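Local structure of taurine:2-oxoglutarate aminotransferase (Bifidobacterium kashiwanohense PV20-2, 6JIX) at residues Asn178-Gly183 / Thr374-Lys379. The protein probably transfers the amino group of taurine to 2-oxoglutarate, using pyridoxal 5'-phosphate as cofactor in the manner of class-III aminotransferases. Sequence-based numbering, arbitrary orientation.
Sequences NMYEDG and TIVKNK
Tyr180, on the short helix 179-182, reaches across to Thr374 and Val376 on strand 370-376 and makes every close side-chain approach of this contact by apolar packing. With CG anti to the backbone N (chi1 -179°), the ring extends from the helix toward the strand and meets both methyls obliquely through its CD2 and CE2 atoms: CD2 lies 4.2 Å from Thr374 CG2, and CE2 is equally distant from Val376 CG1. The same valine methyl also packs against the phenol oxygen, Tyr180 OH to Val376 CG1 being 3.6 Å. Thr374 presents its methyl to the ring, while its hydroxyl, on the other branch, is hydrogen-bonded to Arg365.

Polar bonds shape the helical turn itself. Asp182 N bonds to Asn178 O (2.9 Å), and Asp182 OD2 accepts a hydrogen bond from Asn178 N, which lies above the carboxylate plane. Gly183, with positive phi (103°), closes the turn in a Schellman motif. Arg382 holds both the backbone carbonyl of Tyr180, by a hydrogen bond, and its ring, by a cation-pi contact.

Lying away from the cofactor site, the contact joins the helix following strand 171-174 to the three-stranded antiparallel sheet; its chemistry implies a modest, non-directional van der Waals contact.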
ATOM      1  N   ASN A 178      15.866 -14.662  21.104  1.00 28.03           N
ATOM      2  CA  ASN A 178      16.044 -15.714  20.109  1.00 32.21           C
ATOM      3  C   ASN A 178      16.761 -16.827  20.857  1.00 31.46           C
ATOM      4  O   ASN A 178      17.990 -16.839  20.937  1.00 33.29           O
ATOM      5  CB  ASN A 178      16.852 -15.251  18.894  1.00 33.94           C
ATOM      6  CG  ASN A 178      17.033 -16.365  17.829  1.00 35.40           C
ATOM      7  OD1 ASN A 178      16.847 -17.555  18.097  1.00 32.01           O
ATOM      8  ND2 ASN A 178      17.416 -15.960  16.622  1.00 33.89           N
ATOM      9  N   MET A 179      15.979 -17.763  21.400  1.00 26.37           N
ATOM     10  CA  MET A 179      16.501 -18.700  22.392  1.00 30.32           C
ATOM     11  C   MET A 179      17.823 -19.328  21.962  1.00 31.47           C
ATOM     12  O   MET A 179      18.808 -19.276  22.703  1.00 30.43           O
ATOM     13  CB  MET A 179      15.461 -19.767  22.693  1.00 29.65           C
ATOM     14  CG  MET A 179      14.610 -19.353  23.850  1.00 30.78           C
ATOM     15  SD  MET A 179      13.445 -20.618  24.295  1.00 46.32           S
ATOM     16  CE  MET A 179      14.055 -21.018  25.934  1.00 36.94           C
ATOM     17  N   TYR A 180      17.873 -19.929  20.769  1.00 30.10           N
ATOM     18  CA  TYR A 180      19.112 -20.582  20.357  1.00 25.20           C
ATOM     19  C   TYR A 180      20.269 -19.589  20.276  1.00 30.26           C
ATOM     20  O   TYR A 180      21.334 -19.813  20.861  1.00 30.43           O
ATOM     21  CB  TYR A 180      18.928 -21.304  19.028  1.00 27.90           C
ATOM     22  CG  TYR A 180      20.197 -22.000  18.598  1.00 34.76           C
ATOM     23  CD1 TYR A 180      20.461 -23.323  18.972  1.00 31.62           C
ATOM     24  CD2 TYR A 180      21.159 -21.327  17.844  1.00 34.41           C
ATOM     25  CE1 TYR A 180      21.641 -23.950  18.593  1.00 29.55           C
ATOM     26  CE2 TYR A 180      22.343 -21.953  17.455  1.00 30.65           C
ATOM     27  CZ  TYR A 180      22.581 -23.255  17.834  1.00 31.63           C
ATOM     28  OH  TYR A 180      23.766 -23.852  17.446  1.00 36.35           O
ATOM     29  N   GLU A 181      20.081 -18.470  19.563  1.00 32.70           N
ATOM     30  CA  GLU A 181      21.188 -17.536  19.356  1.00 27.41           C
ATOM     31  C   GLU A 181      21.652 -16.864  20.653  1.00 33.69           C
ATOM     32  O   GLU A 181      22.747 -16.288  20.689  1.00 31.01           O
ATOM     33  CB  GLU A 181      20.790 -16.488  18.319  1.00 30.44           C
ATOM     34  CG  GLU A 181      20.673 -17.031  16.894  1.00 32.30           C
ATOM     35  CD  GLU A 181      20.581 -15.939  15.846  1.00 30.03           C
ATOM     36  OE1 GLU A 181      20.942 -14.787  16.166  1.00 35.83           O
ATOM     37  OE2 GLU A 181      20.153 -16.240  14.707  1.00 32.95           O
ATOM     38  N   ASP A 182      20.831 -16.876  21.697  1.00 32.23           N
ATOM     39  CA  ASP A 182      21.198 -16.287  22.971  1.00 29.82           C
ATOM     40  C   ASP A 182      21.826 -17.298  23.926  1.00 34.87           C
ATOM     41  O   ASP A 182      22.252 -16.915  25.016  1.00 35.05           O
ATOM     42  CB  ASP A 182      19.969 -15.648  23.635  1.00 30.66           C
ATOM     43  CG  ASP A 182      19.392 -14.473  22.832  1.00 36.50           C
ATOM     44  OD1 ASP A 182      20.156 -13.739  22.152  1.00 39.00           O
ATOM     45  OD2 ASP A 182      18.157 -14.282  22.897  1.00 35.22           O
ATOM     46  N   GLY A 183      21.912 -18.569  23.546  1.00 35.26           N
ATOM     47  CA  GLY A 183      22.580 -19.551  24.372  1.00 30.24           C
ATOM     48  C   GLY A 183      21.700 -20.499  25.162  1.00 34.24           C
ATOM     49  O   GLY A 183      22.231 -21.256  25.982  1.00 37.33           O
ATOM     50  N   THR A 374      18.318 -22.977  11.759  1.00 30.25           N
ATOM     51  CA  THR A 374      19.473 -22.131  12.035  1.00 29.04           C
ATOM     52  C   THR A 374      20.734 -22.837  11.546  1.00 30.06           C
ATOM     53  O   THR A 374      21.086 -23.915  12.041  1.00 34.09           O
ATOM     54  CB  THR A 374      19.585 -21.787  13.515  1.00 26.93           C
ATOM     55  OG1 THR A 374      18.398 -21.102  13.940  1.00 25.20           O
ATOM     56  CG2 THR A 374      20.772 -20.879  13.710  1.00 27.11           C
ATOM     57  N   ILE A 375      21.401 -22.230  10.569  1.00 30.80           N
ATOM     58  CA  ILE A 375      22.613 -22.777   9.970  1.00 32.70           C
ATOM     59  C   ILE A 375      23.822 -22.224  10.719  1.00 39.35           C
ATOM     60  O   ILE A 375      23.927 -21.013  10.957  1.00 35.62           O
ATOM     61  CB  ILE A 375      22.676 -22.427   8.474  1.00 31.90           C
ATOM     62  CG1 ILE A 375      21.372 -22.837   7.791  1.00 30.22           C
ATOM     63  CG2 ILE A 375      23.851 -23.103   7.813  1.00 35.45           C
ATOM     64  CD1 ILE A 375      20.952 -24.264   8.073  1.00 24.83           C
ATOM     65  N   VAL A 376      24.744 -23.108  11.084  1.00 40.25           N
ATOM     66  CA  VAL A 376      25.896 -22.733  11.892  1.00 38.44           C
ATOM     67  C   VAL A 376      27.175 -23.161  11.185  1.00 42.02           C
ATOM     68  O   VAL A 376      27.202 -24.163  10.464  1.00 40.27           O
ATOM     69  CB  VAL A 376      25.830 -23.358  13.300  1.00 38.27           C
ATOM     70  CG1 VAL A 376      24.654 -22.788  14.098  1.00 35.01           C
ATOM     71  CG2 VAL A 376      25.741 -24.869  13.184  1.00 37.09           C
ATOM     72  N   LYS A 377      28.243 -22.377  11.386  1.00 40.77           N
ATOM     73  CA  LYS A 377      29.576 -22.781  10.952  1.00 39.74           C
ATOM     74  C   LYS A 377      30.202 -23.786  11.909  1.00 42.58           C
ATOM     75  O   LYS A 377      31.208 -24.414  11.559  1.00 49.22           O
ATOM     76  CB  LYS A 377      30.493 -21.551  10.839  1.00 41.54           C
ATOM     77  CG  LYS A 377      30.917 -21.181   9.413  1.00 47.22           C
ATOM     78  CD  LYS A 377      32.254 -20.440   9.399  1.00 44.66           C
ATOM     79  CE  LYS A 377      32.802 -20.268   7.981  1.00 59.11           C
ATOM     80  NZ  LYS A 377      33.638 -21.414   7.507  1.00 57.72           N
ATOM     81  N   ASN A 378      29.579 -24.005  13.067  1.00 36.67           N
ATOM     82  CA  ASN A 378      30.190 -24.724  14.171  1.00 38.19           C
ATOM     83  C   ASN A 378      29.155 -25.080  15.231  1.00 39.14           C
ATOM     84  O   ASN A 378      28.791 -24.236  16.057  1.00 37.58           O
ATOM     85  CB  ASN A 378      31.295 -23.859  14.774  1.00 42.33           C
ATOM     86  CG  ASN A 378      32.321 -24.661  15.530  1.00 48.21           C
ATOM     87  OD1 ASN A 378      32.038 -25.235  16.599  1.00 44.00           O
ATOM     88  ND2 ASN A 378      33.536 -24.703  14.982  1.00 52.08           N
ATOM     89  N   LYS A 379      28.680 -26.326  15.233  1.00 37.71           N
ATOM     90  CA  LYS A 379      27.621 -26.698  16.169  1.00 40.41           C
ATOM     91  C   LYS A 379      28.047 -26.487  17.620  1.00 40.03           C
ATOM     92  O   LYS A 379      27.196 -26.226  18.479  1.00 39.48           O
ATOM     93  CB  LYS A 379      27.188 -28.153  15.934  1.00 39.07           C
ATOM     94  CG  LYS A 379      25.673 -28.401  15.975  1.00 34.13           C
ATOM     95  CD  LYS A 379      25.312 -29.687  15.254  1.00 35.39           C
ATOM     96  CE  LYS A 379      23.884 -30.132  15.562  1.00 41.80           C
ATOM     97  NZ  LYS A 379      23.771 -31.146  16.675  1.00 40.36           N
TER